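Local structure of chitinase (Paenibacillus sp. FPU-7, 5GZT) at residues B[308-313]-B[317-322]; B[325-330]-B[334-339]; B[791-796]-B[831-836]; B[839-844]-B[886-891]. The protein probably cleaves the beta-1,4 linkages within chitin and chitodextrin chains at random internal positions, using glycoside hydrolase family 18 domains. All coordinates share one frame; numbering follows the deposited sequence.

Interaction 1 of 4, residues B[308-313]-B[317-322]; sequences FGRINN and VTIKED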
loop_
_atom_site.group_PDB
_atom_site.type_symbol
_atom_site.label_atom_id
_atom_site.label_comp_id
_atom_site.label_asym_id
_atom_site.label_seq_id
_atom_site.Cartn_x
_atom_site.Cartn_y
_atom_site.Cartn_z
ATOM N N PHE B 308 -3.602 16.323 -0.186
ATOM C CA PHE B 308 -2.697 16.532 -1.297
ATOM C C PHE B 308 -1.877 17.819 -1.053
ATOM O O PHE B 308 -2.309 18.801 -0.324
ATOM C CB PHE B 308 -3.490 16.825 -2.558
ATOM C CG PHE B 308 -4.322 15.658 -3.064
ATOM C CD1 PHE B 308 -3.715 14.608 -3.766
ATOM C CD2 PHE B 308 -5.696 15.663 -2.942
ATOM C CE1 PHE B 308 -4.453 13.575 -4.274
ATOM C CE2 PHE B 308 -6.470 14.621 -3.422
ATOM C CZ PHE B 308 -5.860 13.572 -4.084
ATOM N N GLY B 309 -0.719 17.819 -1.699
ATOM C CA GLY B 309 -0.060 19.043 -2.045
ATOM C C GLY B 309 -0.667 19.664 -3.253
ATOM O O GLY B 309 -1.223 18.991 -4.096
ATOM N N ARG B 310 -0.536 20.990 -3.358
ATOM C CA ARG B 310 -1.143 21.742 -4.429
ATOM C C ARG B 310 -0.151 22.637 -5.186
ATOM O O ARG B 310 1.008 22.853 -4.782
ATOM C CB ARG B 310 -2.326 22.526 -3.881
ATOM C CG ARG B 310 -3.536 21.666 -3.476
ATOM C CD ARG B 310 -4.118 21.007 -4.708
ATOM N NE ARG B 310 -5.010 19.876 -4.520
ATOM C CZ ARG B 310 -6.335 19.957 -4.395
ATOM N NH1 ARG B 310 -6.953 21.116 -4.369
ATOM N NH2 ARG B 310 -7.051 18.848 -4.318
ATOM N N ILE B 311 -0.626 23.154 -6.298
ATOM C CA ILE B 311 0.200 24.046 -7.070
ATOM C C ILE B 311 -0.280 25.498 -7.011
ATOM O O ILE B 311 -1.374 25.815 -7.483
ATOM C CB ILE B 311 0.256 23.583 -8.508
ATOM C CG1 ILE B 311 0.753 22.122 -8.526
ATOM C CG2 ILE B 311 1.171 24.506 -9.328
ATOM C CD1 ILE B 311 0.672 21.486 -9.879
ATOM N N ASN B 312 0.572 26.370 -6.465
ATOM C CA ASN B 312 0.351 27.831 -6.532
ATOM C C ASN B 312 1.585 28.600 -7.084
ATOM O O ASN B 312 2.694 28.414 -6.575
ATOM C CB ASN B 312 0.051 28.380 -5.152
ATOM C CG ASN B 312 -0.623 29.730 -5.220
ATOM O OD1 ASN B 312 -1.325 30.042 -6.191
ATOM N ND2 ASN B 312 -0.454 30.515 -4.174
ATOM N N ASN B 313 1.373 29.458 -8.093
ATOM C CA ASN B 313 2.485 30.172 -8.765
ATOM C C ASN B 313 3.551 29.154 -9.131
ATOM O O ASN B 313 4.710 29.316 -8.751
ATOM C CB ASN B 313 3.138 31.275 -7.891
ATOM C CG ASN B 313 2.159 32.351 -7.420
ATOM O OD1 ASN B 313 2.282 32.841 -6.294
ATOM N ND2 ASN B 313 1.209 32.734 -8.265
ATOM N N VAL B 317 2.771 23.663 -2.744
ATOM C CA VAL B 317 2.355 24.252 -1.465
ATOM C C VAL B 317 1.392 23.354 -0.713
ATOM O O VAL B 317 0.759 22.493 -1.313
ATOM C CB VAL B 317 1.616 25.564 -1.713
ATOM C CG1 VAL B 317 2.585 26.655 -2.253
ATOM C CG2 VAL B 317 0.439 25.385 -2.671
ATOM N N THR B 318 1.255 23.546 0.576
ATOM C CA THR B 318 0.223 22.835 1.293
ATOM C C THR B 318 -1.184 23.239 0.756
ATOM O O THR B 318 -1.361 24.292 0.096
ATOM C CB THR B 318 0.317 23.064 2.805
ATOM O OG1 THR B 318 0.266 24.451 3.064
ATOM C CG2 THR B 318 1.537 22.515 3.381
ATOM N N ILE B 319 -2.190 22.367 0.957
ATOM C CA ILE B 319 -3.544 22.609 0.392
ATOM C C ILE B 319 -4.208 23.889 0.954
ATOM O O ILE B 319 -4.973 24.573 0.268
ATOM C CB ILE B 319 -4.459 21.370 0.574
ATOM C CG1 ILE B 319 -5.640 21.400 -0.358
ATOM C CG2 ILE B 319 -4.860 21.181 2.027
ATOM C CD1 ILE B 319 -6.461 20.075 -0.337
ATOM N N LYS B 320 -3.889 24.235 2.182
ATOM C CA LYS B 320 -4.358 25.543 2.731
ATOM C C LYS B 320 -3.972 26.757 1.919
ATOM O O LYS B 320 -4.640 27.784 1.995
ATOM C CB LYS B 320 -3.901 25.750 4.189
ATOM C CG LYS B 320 -2.416 26.043 4.331
ATOM C CD LYS B 320 -1.906 25.829 5.753
ATOM C CE LYS B 320 -2.549 26.831 6.701
ATOM N NZ LYS B 320 -2.597 26.442 8.157
ATOM N N GLU B 321 -2.946 26.619 1.087
ATOM C CA GLU B 321 -2.505 27.690 0.199
ATOM C C GLU B 321 -3.105 27.659 -1.159
ATOM O O GLU B 321 -2.673 28.408 -2.021
ATOM C CB GLU B 321 -0.999 27.625 0.104
ATOM C CG GLU B 321 -0.356 27.800 1.487
ATOM C CD GLU B 321 1.154 27.990 1.449
ATOM O OE1 GLU B 321 1.667 28.638 0.487
ATOM O OE2 GLU B 321 1.823 27.484 2.384
ATOM N N ASP B 322 -4.091 26.802 -1.381
ATOM C CA ASP B 322 -4.709 26.633 -2.716
ATOM C C ASP B 322 -6.074 27.254 -2.671
ATOM O O ASP B 322 -6.994 26.659 -2.092
ATOM C CB ASP B 322 -4.851 25.130 -3.116
ATOM C CG ASP B 322 -5.477 24.942 -4.488
ATOM O OD1 ASP B 322 -5.692 25.952 -5.189
ATOM O OD2 ASP B 322 -5.734 23.785 -4.906
HETATM O O HOH W 1 -1.477 19.845 1.938
HETATM O O HOH W 2 -3.257 27.130 -6.189
HETATM O O HOH W 3 1.490 29.995 -1.874
#
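Arg310 and Val317 are tied by two backbone bonds that make them an antiparallel hydrogen-bonded pair: Arg310 N gives to Val317 O at 2.8 Å, nearly straight at 171°, and Val317 N returns the bond to Arg310 O, also at 2.8 Å. This closes the hairpin of strands 303-312 and 315-318. Beyond Thr318 the chain turns into a short 3-10 segment, which brings Asp322 back against the arginine side chain. Arg310 bends at chi2 (-65°), and its NH1 meets Asp322 OD2 at 3.0 Å in a salt bridge. The oxygen lies close to the guanidinium plane, whereas NH1 reaches the carboxylate on its anti side, with the two planes 72° apart. Ile319 runs alongside the arginine and sets CD1 over one guanidinium face, 4.0 Å above the plane. A water joins Phe308 O to Ile319 N, and another joins Asn312 ND2 to Glu321 OE1 at the hairpin's more exposed end. Val317 CG2 packs on Asn312 CB at 3.9 Å. The buried guanidinium is therefore held by Asp322 at its edge and by a hydrogen bond from NE to Gly368 O, at the end of neighbouring barrel strand 362-368, and the carboxylate probably balances its positive charge.

Interaction 2 of 4, residues B[325-330]-B[334-339]; sequences WTEDPT and ADRIKR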
loop_
_atom_site.group_PDB
_atom_site.type_symbol
_atom_site.label_atom_id
_atom_site.label_comp_id
_atom_site.label_asym_id
_atom_site.label_seq_id
_atom_site.Cartn_x
_atom_site.Cartn_y
_atom_site.Cartn_z
ATOM N N TRP B 325 -9.458 25.642 -3.604
ATOM C CA TRP B 325 -9.973 24.849 -2.531
ATOM C C TRP B 325 -10.555 25.721 -1.361
ATOM O O TRP B 325 -11.732 25.561 -0.972
ATOM C CB TRP B 325 -8.868 23.947 -1.994
ATOM C CG TRP B 325 -9.396 22.963 -1.072
ATOM C CD1 TRP B 325 -10.337 22.001 -1.371
ATOM C CD2 TRP B 325 -9.090 22.812 0.317
ATOM N NE1 TRP B 325 -10.612 21.268 -0.250
ATOM C CE2 TRP B 325 -9.874 21.735 0.798
ATOM C CE3 TRP B 325 -8.274 23.485 1.207
ATOM C CZ2 TRP B 325 -9.823 21.297 2.108
ATOM C CZ3 TRP B 325 -8.217 23.019 2.536
ATOM C CH2 TRP B 325 -8.990 21.955 2.964
ATOM N N THR B 326 -9.742 26.615 -0.805
ATOM C CA THR B 326 -10.128 27.344 0.438
ATOM C C THR B 326 -11.268 28.294 0.243
ATOM O O THR B 326 -11.965 28.538 1.210
ATOM C CB THR B 326 -8.980 28.144 1.090
ATOM O OG1 THR B 326 -8.391 29.043 0.130
ATOM C CG2 THR B 326 -7.922 27.178 1.624
ATOM N N GLU B 327 -11.463 28.778 -0.988
ATOM C CA GLU B 327 -12.481 29.768 -1.334
ATOM C C GLU B 327 -13.625 29.179 -2.153
ATOM O O GLU B 327 -14.394 29.912 -2.771
ATOM C CB GLU B 327 -11.841 30.945 -2.097
ATOM C CG GLU B 327 -10.541 31.525 -1.486
ATOM C CD GLU B 327 -10.623 31.768 0.021
ATOM O OE1 GLU B 327 -11.705 32.189 0.475
ATOM O OE2 GLU B 327 -9.628 31.559 0.777
ATOM N N ASP B 328 -13.764 27.855 -2.150
ATOM C CA ASP B 328 -14.938 27.180 -2.765
ATOM C C ASP B 328 -16.187 27.935 -2.316
ATOM O O ASP B 328 -16.446 27.986 -1.106
ATOM C CB ASP B 328 -14.989 25.691 -2.334
ATOM C CG ASP B 328 -16.063 24.884 -3.045
ATOM O OD1 ASP B 328 -16.962 25.504 -3.618
ATOM O OD2 ASP B 328 -16.016 23.621 -3.013
ATOM N N PRO B 329 -16.950 28.526 -3.270
ATOM C CA PRO B 329 -18.135 29.338 -2.907
ATOM C C PRO B 329 -19.380 28.493 -2.570
ATOM O O PRO B 329 -20.393 29.013 -2.170
ATOM C CB PRO B 329 -18.391 30.143 -4.182
ATOM C CG PRO B 329 -18.037 29.159 -5.275
ATOM C CD PRO B 329 -16.822 28.409 -4.742
ATOM N N THR B 330 -19.255 27.191 -2.718
ATOM C CA THR B 330 -20.342 26.231 -2.613
ATOM C C THR B 330 -20.537 25.806 -1.153
ATOM O O THR B 330 -21.524 25.172 -0.796
ATOM C CB THR B 330 -19.937 25.048 -3.538
ATOM O OG1 THR B 330 -20.198 25.462 -4.894
ATOM C CG2 THR B 330 -20.580 23.720 -3.201
ATOM N N ALA B 334 -18.028 29.544 7.271
ATOM C CA ALA B 334 -17.317 28.850 8.370
ATOM C C ALA B 334 -16.525 27.661 7.805
ATOM O O ALA B 334 -15.458 27.326 8.307
ATOM C CB ALA B 334 -18.315 28.358 9.421
ATOM N N ASP B 335 -17.092 27.009 6.794
ATOM C CA ASP B 335 -16.349 25.913 6.094
ATOM C C ASP B 335 -15.041 26.479 5.454
ATOM O O ASP B 335 -13.985 25.879 5.592
ATOM C CB ASP B 335 -17.207 25.218 5.006
ATOM C CG ASP B 335 -18.363 24.436 5.553
ATOM O OD1 ASP B 335 -18.361 23.918 6.700
ATOM O OD2 ASP B 335 -19.311 24.320 4.772
ATOM N N ARG B 336 -15.108 27.640 4.804
ATOM C CA ARG B 336 -13.887 28.236 4.207
ATOM C C ARG B 336 -12.860 28.594 5.236
ATOM O O ARG B 336 -11.637 28.372 5.057
ATOM C CB ARG B 336 -14.208 29.464 3.345
ATOM C CG ARG B 336 -14.929 29.134 2.049
ATOM C CD ARG B 336 -15.136 30.372 1.187
ATOM N NE ARG B 336 -16.301 31.134 1.683
ATOM C CZ ARG B 336 -17.580 30.890 1.389
ATOM N NH1 ARG B 336 -17.945 29.926 0.569
ATOM N NH2 ARG B 336 -18.524 31.618 1.951
ATOM N N ILE B 337 -13.330 29.091 6.354
ATOM C CA ILE B 337 -12.413 29.429 7.440
ATOM C C ILE B 337 -11.651 28.191 7.916
ATOM O O ILE B 337 -10.457 28.277 8.125
ATOM C CB ILE B 337 -13.141 30.119 8.626
ATOM C CG1 ILE B 337 -13.621 31.525 8.173
ATOM C CG2 ILE B 337 -12.229 30.182 9.871
ATOM C CD1 ILE B 337 -14.634 32.197 9.102
ATOM N N LYS B 338 -12.331 27.067 8.111
ATOM C CA LYS B 338 -11.649 25.801 8.480
ATOM C C LYS B 338 -10.594 25.409 7.412
ATOM O O LYS B 338 -9.461 25.103 7.761
ATOM C CB LYS B 338 -12.658 24.672 8.692
ATOM C CG LYS B 338 -12.123 23.460 9.451
ATOM C CD LYS B 338 -13.059 22.225 9.367
ATOM C CE LYS B 338 -12.500 21.061 8.487
ATOM N NZ LYS B 338 -11.965 21.388 7.090
ATOM N N ARG B 339 -10.962 25.508 6.127
ATOM C CA ARG B 339 -10.067 25.216 5.037
ATOM C C ARG B 339 -8.819 26.091 5.062
ATOM O O ARG B 339 -7.700 25.574 4.980
ATOM C CB ARG B 339 -10.794 25.361 3.719
ATOM C CG ARG B 339 -11.767 24.190 3.471
ATOM C CD ARG B 339 -12.243 24.179 2.021
ATOM N NE ARG B 339 -13.201 23.104 1.799
ATOM C CZ ARG B 339 -13.690 22.770 0.602
ATOM N NH1 ARG B 339 -13.313 23.401 -0.501
ATOM N NH2 ARG B 339 -14.561 21.788 0.497
#
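Trp325 O takes a 2.7 Å hydrogen bond from Arg339 NH1, with the oxygen in the guanidinium plane and the N-H...O angle 158°. Asp328 N reaches the same oxygen from the opposite face of its carbonyl plane, so a helix-end carbonyl is gripped twice. Asp328 OD2 adds a long salt bridge to that NH1. The second arginine, Arg336, gives NH1 to Asp328 O at 3.0 Å, again in its own guanidinium plane, while NH2 forms a salt bridge with Glu333. Asp328 OD1 accepts from Thr330 N, two residues on, at 3.0 Å, an Asx turn.

Around these bonds lies the stack. Arg339 is extended from CG to NE and spreads over the indole, its guanidinium almost parallel to the ring at 7°, with centres 4.0 Å apart. CZ sits off-centre from the five-membered ring in a cation-pi contact. CD stands squarely over the six-membered ring, 3.7 Å from its centroid, as a CH-pi contact. Farther out, Thr326 CG2 packs against Arg339 CB at 4.0 Å, and Arg336 CG lies against Thr326 O. The contact joins the end of helix 323-326 and the following loop to helix 333-340 in the first family 18 region; Trp325 also touches Trp286 and Ile319. Since NH1 serves the Trp325 carbonyl while the guanidinium stacks on the same residue's ring, Arg339 is fixed in direction and rotation, its charge probably eased by carbonyl and indole.

Interaction 3 of 4, residues B[791-796]-B[831-836]; sequences INYAFA and DANFAY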
loop_
_atom_site.group_PDB
_atom_site.type_symbol
_atom_site.label_atom_id
_atom_site.label_comp_id
_atom_site.label_asym_id
_atom_site.label_seq_id
_atom_site.Cartn_x
_atom_site.Cartn_y
_atom_site.Cartn_z
ATOM N N ILE B 791 -18.404 -14.532 47.015
ATOM C CA ILE B 791 -17.217 -13.944 47.620
ATOM C C ILE B 791 -16.027 -14.816 47.500
ATOM O O ILE B 791 -16.134 -16.029 47.787
ATOM C CB ILE B 791 -17.476 -13.743 49.128
ATOM C CG1 ILE B 791 -18.484 -12.581 49.328
ATOM C CG2 ILE B 791 -16.131 -13.400 49.849
ATOM C CD1 ILE B 791 -19.012 -12.431 50.743
ATOM N N ASN B 792 -14.892 -14.255 47.123
ATOM C CA ASN B 792 -13.628 -14.925 47.327
ATOM C C ASN B 792 -12.892 -14.342 48.567
ATOM O O ASN B 792 -12.655 -13.160 48.611
ATOM C CB ASN B 792 -12.649 -14.779 46.132
ATOM C CG ASN B 792 -12.955 -15.718 44.960
ATOM O OD1 ASN B 792 -13.848 -16.556 45.018
ATOM N ND2 ASN B 792 -12.305 -15.464 43.842
ATOM N N TYR B 793 -12.543 -15.151 49.562
ATOM C CA TYR B 793 -11.786 -14.677 50.733
ATOM C C TYR B 793 -10.315 -14.766 50.447
ATOM O O TYR B 793 -9.808 -15.850 50.223
ATOM C CB TYR B 793 -12.137 -15.510 51.970
ATOM C CG TYR B 793 -11.517 -15.024 53.231
ATOM C CD1 TYR B 793 -12.039 -13.919 53.924
ATOM C CD2 TYR B 793 -10.366 -15.624 53.725
ATOM C CE1 TYR B 793 -11.455 -13.462 55.126
ATOM C CE2 TYR B 793 -9.763 -15.170 54.941
ATOM C CZ TYR B 793 -10.310 -14.100 55.626
ATOM O OH TYR B 793 -9.716 -13.731 56.791
ATOM N N ALA B 794 -9.635 -13.607 50.355
ATOM C CA ALA B 794 -8.218 -13.497 50.093
ATOM C C ALA B 794 -7.460 -13.356 51.443
ATOM O O ALA B 794 -7.793 -12.463 52.183
ATOM C CB ALA B 794 -8.020 -12.236 49.287
ATOM N N PHE B 795 -6.566 -14.254 51.855
ATOM C CA PHE B 795 -6.251 -15.483 51.155
ATOM C C PHE B 795 -5.908 -16.521 52.206
ATOM O O PHE B 795 -5.639 -16.179 53.357
ATOM C CB PHE B 795 -5.064 -15.356 50.275
ATOM C CG PHE B 795 -5.184 -14.429 49.101
ATOM C CD1 PHE B 795 -5.719 -14.880 47.918
ATOM C CD2 PHE B 795 -4.521 -13.179 49.102
ATOM C CE1 PHE B 795 -5.790 -14.044 46.792
ATOM C CE2 PHE B 795 -4.558 -12.357 47.984
ATOM C CZ PHE B 795 -5.202 -12.784 46.803
ATOM N N ALA B 796 -5.939 -17.800 51.798
ATOM C CA ALA B 796 -5.197 -18.865 52.460
ATOM C C ALA B 796 -3.863 -19.041 51.732
ATOM O O ALA B 796 -3.702 -18.578 50.613
ATOM C CB ALA B 796 -5.983 -20.140 52.462
ATOM N N ASP B 831 -10.087 -15.872 61.994
ATOM C CA ASP B 831 -11.237 -16.470 62.662
ATOM C C ASP B 831 -12.432 -15.522 62.789
ATOM O O ASP B 831 -13.567 -15.954 62.634
ATOM C CB ASP B 831 -10.889 -16.932 64.085
ATOM C CG ASP B 831 -10.119 -18.237 64.127
ATOM O OD1 ASP B 831 -10.146 -19.073 63.183
ATOM O OD2 ASP B 831 -9.501 -18.478 65.164
ATOM N N ALA B 832 -12.192 -14.270 63.187
ATOM C CA ALA B 832 -13.301 -13.284 63.253
ATOM C C ALA B 832 -13.937 -13.094 61.866
ATOM O O ALA B 832 -15.138 -13.041 61.741
ATOM C CB ALA B 832 -12.823 -11.942 63.783
ATOM N N ASN B 833 -13.107 -12.964 60.844
ATOM C CA ASN B 833 -13.657 -12.897 59.445
ATOM C C ASN B 833 -14.456 -14.111 59.051
ATOM O O ASN B 833 -15.472 -13.945 58.383
ATOM C CB ASN B 833 -12.584 -12.646 58.442
ATOM C CG ASN B 833 -12.108 -11.241 58.489
ATOM O OD1 ASN B 833 -12.878 -10.353 58.886
ATOM N ND2 ASN B 833 -10.893 -10.991 57.984
ATOM N N PHE B 834 -14.092 -15.313 59.506
ATOM C CA PHE B 834 -14.843 -16.447 59.135
ATOM C C PHE B 834 -16.178 -16.429 59.864
ATOM O O PHE B 834 -17.200 -16.879 59.269
ATOM C CB PHE B 834 -14.125 -17.802 59.429
ATOM C CG PHE B 834 -12.752 -17.979 58.731
ATOM C CD1 PHE B 834 -12.475 -17.417 57.476
ATOM C CD2 PHE B 834 -11.755 -18.723 59.336
ATOM C CE1 PHE B 834 -11.250 -17.603 56.889
ATOM C CE2 PHE B 834 -10.516 -18.867 58.744
ATOM C CZ PHE B 834 -10.280 -18.355 57.509
ATOM N N ALA B 835 -16.231 -15.946 61.117
ATOM C CA ALA B 835 -17.562 -15.838 61.753
ATOM C C ALA B 835 -18.375 -14.783 61.066
ATOM O O ALA B 835 -19.578 -14.936 60.896
ATOM C CB ALA B 835 -17.452 -15.484 63.241
ATOM N N TYR B 836 -17.736 -13.709 60.627
ATOM C CA TYR B 836 -18.463 -12.663 59.854
ATOM C C TYR B 836 -19.062 -13.207 58.547
ATOM O O TYR B 836 -20.248 -13.045 58.266
ATOM C CB TYR B 836 -17.547 -11.472 59.540
ATOM C CG TYR B 836 -18.245 -10.328 58.811
ATOM C CD1 TYR B 836 -19.220 -9.548 59.443
ATOM C CD2 TYR B 836 -17.949 -10.058 57.451
ATOM C CE1 TYR B 836 -19.862 -8.506 58.726
ATOM C CE2 TYR B 836 -18.545 -9.032 56.757
ATOM C CZ TYR B 836 -19.520 -8.249 57.371
ATOM O OH TYR B 836 -20.117 -7.248 56.601
#
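Tyr793 on strand 790-799 reaches across to helix 830-843 with its side chain alone, and the backbones stay well apart, 9.1 Å between Tyr793 CA and Asn833 CA. The close part is aromatic. Phe834 turns its edge toward one face of the tyrosine in an offset edge-to-face pair, centroids 5.2 Å apart and planes at 61°. Its CE1 does the touching, 3.5 Å from Tyr793 CE2. Tyr793 gets there because CG is anti to the backbone N (chi1 -175°), which carries the phenol out from the strand toward the helix.

The polar side is looser. Asn833 ND2 donates to Tyr793 OH over 3.2 Å; the bond is fairly straight, and the hydroxyl lies in the amide plane. Asn833 CB comes within 3.6 Å of Tyr793 CE1. This looser side is still buried, with no opening to solvent at the three touching residues, and its polar atoms have further partners: the hydroxyl meets Asp830, and the Asn833 amide bonds to Val774 O and Trp776 N.

Phe887, on the loop leading into strand 889-893, packs against both aromatic rings, and Leu837 of the same helix also touches Tyr793. The cluster thus lies between the barrel strands and the outer helix 830-843 of a family 18 TIM barrel.

Interaction 4 of 4, residues B[839-844]-B[886-891]; sequences TLKQQN and GFDGID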
loop_
_atom_site.group_PDB
_atom_site.type_symbol
_atom_site.label_atom_id
_atom_site.label_comp_id
_atom_site.label_asym_id
_atom_site.label_seq_id
_atom_site.Cartn_x
_atom_site.Cartn_y
_atom_site.Cartn_z
ATOM N N THR B 839 -22.242 -15.012 58.859
ATOM C CA THR B 839 -23.424 -14.233 59.137
ATOM C C THR B 839 -23.920 -13.667 57.846
ATOM O O THR B 839 -25.119 -13.546 57.651
ATOM C CB THR B 839 -23.234 -13.029 60.137
ATOM O OG1 THR B 839 -22.481 -11.922 59.524
ATOM C CG2 THR B 839 -22.664 -13.509 61.454
ATOM N N LEU B 840 -23.009 -13.295 56.966
ATOM C CA LEU B 840 -23.402 -13.018 55.615
ATOM C C LEU B 840 -24.216 -14.160 55.078
ATOM O O LEU B 840 -25.249 -13.928 54.456
ATOM C CB LEU B 840 -22.212 -12.782 54.731
ATOM C CG LEU B 840 -21.795 -11.376 54.462
ATOM C CD1 LEU B 840 -21.995 -10.399 55.612
ATOM C CD2 LEU B 840 -20.361 -11.394 53.996
ATOM N N LYS B 841 -23.741 -15.389 55.295
ATOM C CA LYS B 841 -24.369 -16.527 54.611
ATOM C C LYS B 841 -25.779 -16.764 55.122
ATOM O O LYS B 841 -26.494 -17.565 54.530
ATOM C CB LYS B 841 -23.487 -17.799 54.658
ATOM C CG LYS B 841 -22.346 -17.808 53.633
ATOM C CD LYS B 841 -21.244 -18.862 53.866
ATOM C CE LYS B 841 -21.651 -20.313 53.627
ATOM N NZ LYS B 841 -22.701 -20.458 52.555
ATOM N N GLN B 842 -26.197 -16.048 56.185
ATOM C CA GLN B 842 -27.585 -16.089 56.699
ATOM C C GLN B 842 -28.503 -15.094 56.018
ATOM O O GLN B 842 -29.541 -15.480 55.538
ATOM C CB GLN B 842 -27.625 -15.943 58.205
ATOM C CG GLN B 842 -27.042 -17.173 58.899
ATOM C CD GLN B 842 -26.568 -16.893 60.322
ATOM O OE1 GLN B 842 -27.116 -16.028 61.026
ATOM N NE2 GLN B 842 -25.540 -17.628 60.756
ATOM N N GLN B 843 -28.148 -13.839 55.935
ATOM C CA GLN B 843 -28.937 -12.890 55.106
ATOM C C GLN B 843 -28.745 -12.882 53.572
ATOM O O GLN B 843 -29.280 -11.980 52.865
ATOM C CB GLN B 843 -28.656 -11.473 55.555
ATOM C CG GLN B 843 -27.298 -10.899 55.139
ATOM C CD GLN B 843 -26.608 -10.154 56.296
ATOM O OE1 GLN B 843 -25.767 -9.310 56.080
ATOM N NE2 GLN B 843 -26.939 -10.513 57.524
ATOM N N ASN B 844 -27.955 -13.812 53.047
ATOM C CA ASN B 844 -28.215 -14.204 51.700
ATOM C C ASN B 844 -27.929 -15.682 51.683
ATOM O O ASN B 844 -26.764 -16.060 51.568
ATOM C CB ASN B 844 -27.353 -13.386 50.744
ATOM C CG ASN B 844 -27.562 -13.738 49.240
ATOM O OD1 ASN B 844 -28.441 -14.549 48.850
ATOM N ND2 ASN B 844 -26.712 -13.113 48.387
ATOM N N GLY B 886 -16.051 -23.444 56.855
ATOM C CA GLY B 886 -17.383 -23.192 56.342
ATOM C C GLY B 886 -17.437 -22.632 54.888
ATOM O O GLY B 886 -18.380 -21.996 54.526
ATOM N N PHE B 887 -16.447 -22.908 54.080
ATOM C CA PHE B 887 -16.433 -22.475 52.636
ATOM C C PHE B 887 -17.277 -23.331 51.728
ATOM O O PHE B 887 -17.513 -24.547 51.987
ATOM C CB PHE B 887 -14.969 -22.363 52.168
ATOM C CG PHE B 887 -14.254 -21.204 52.781
ATOM C CD1 PHE B 887 -14.546 -19.924 52.411
ATOM C CD2 PHE B 887 -13.294 -21.407 53.807
ATOM C CE1 PHE B 887 -13.848 -18.854 52.912
ATOM C CE2 PHE B 887 -12.670 -20.347 54.389
ATOM C CZ PHE B 887 -12.981 -19.052 53.971
ATOM N N ASP B 888 -17.704 -22.747 50.600
ATOM C CA ASP B 888 -18.576 -23.394 49.602
ATOM C C ASP B 888 -17.803 -23.775 48.309
ATOM O O ASP B 888 -18.395 -24.293 47.335
ATOM C CB ASP B 888 -19.706 -22.451 49.224
ATOM C CG ASP B 888 -20.511 -22.003 50.437
ATOM O OD1 ASP B 888 -20.801 -22.834 51.225
ATOM O OD2 ASP B 888 -20.769 -20.796 50.610
ATOM N N GLY B 889 -16.489 -23.584 48.351
ATOM C CA GLY B 889 -15.634 -23.950 47.253
ATOM C C GLY B 889 -14.247 -23.424 47.423
ATOM O O GLY B 889 -13.910 -22.887 48.504
ATOM N N ILE B 890 -13.406 -23.734 46.458
ATOM C CA ILE B 890 -12.006 -23.348 46.455
ATOM C C ILE B 890 -11.668 -22.577 45.142
ATOM O O ILE B 890 -11.988 -22.998 44.018
ATOM C CB ILE B 890 -11.102 -24.618 46.593
ATOM C CG1 ILE B 890 -11.204 -25.202 47.984
ATOM C CG2 ILE B 890 -9.632 -24.286 46.349
ATOM C CD1 ILE B 890 -10.706 -26.645 48.065
ATOM N N ASP B 891 -11.012 -21.451 45.292
ATOM C CA ASP B 891 -10.403 -20.742 44.200
ATOM C C ASP B 891 -8.898 -20.772 44.333
ATOM O O ASP B 891 -8.390 -20.602 45.461
ATOM C CB ASP B 891 -10.865 -19.295 44.265
ATOM C CG ASP B 891 -10.156 -18.411 43.210
ATOM O OD1 ASP B 891 -10.342 -18.582 41.983
ATOM O OD2 ASP B 891 -9.438 -17.498 43.689
#
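Lys841 and Asp888 meet in a salt bridge that carries this contact almost by itself. Lys841 NZ gives a hydrogen bond to Asp888 OD2 at 2.8 Å, met on the syn side and 16° out of the carboxylate plane. The two side chains approach from opposite directions. The lysine runs out from its helix and then bends at chi3 (70°) and again at chi4, a curl that sets the ammonium beside the carboxylate. Asp888 OD1 is 3.3 Å from NZ, and its own salt bridge is to Lys935. OD2 also accepts from Val849 N, so the carboxylate is held by two lysines and a backbone N-H, surroundings that probably stabilise its negative charge.

Packing is slight: Lys841 CE lies 3.8 Å from Gly886 O, and the lysine chain also touches Val849. Gly886, with positive phi, is the C-prime residue of a Schellman motif that ends helix 868-884.

The bridge therefore joins the C-terminal part of helix 830-843 to the turn by which the chain leaves helix 868-884 and enters barrel strand 889-893. Strand 848-854 lies alongside, pairing through Val849 with Asp888, while Lys935 comes from the approach to strand 938-943 on the far side.

How the interactions relate
Along the chain the four contacts come in order as two touching pairs, one in each family 18 region. Interactions 1 and 2 have centres 14 Å apart: strand 315-318 is followed, after a short 3-10 segment, by helix 323-326, and Ile319 O packs on Trp325 CE3 at 3.6 Å. Interactions 3 and 4, centres 9 Å apart, share helix 830-843 and the strands of the second barrel; Phe834 CE1 lies 3.7 Å from Phe887 CZ. Between the pairs, nearest atoms are at least about 51 Å apart. The first pair joins a hairpin to the short helices that follow it in one family 18 region; the second lies in the strand-to-helix layer of the other.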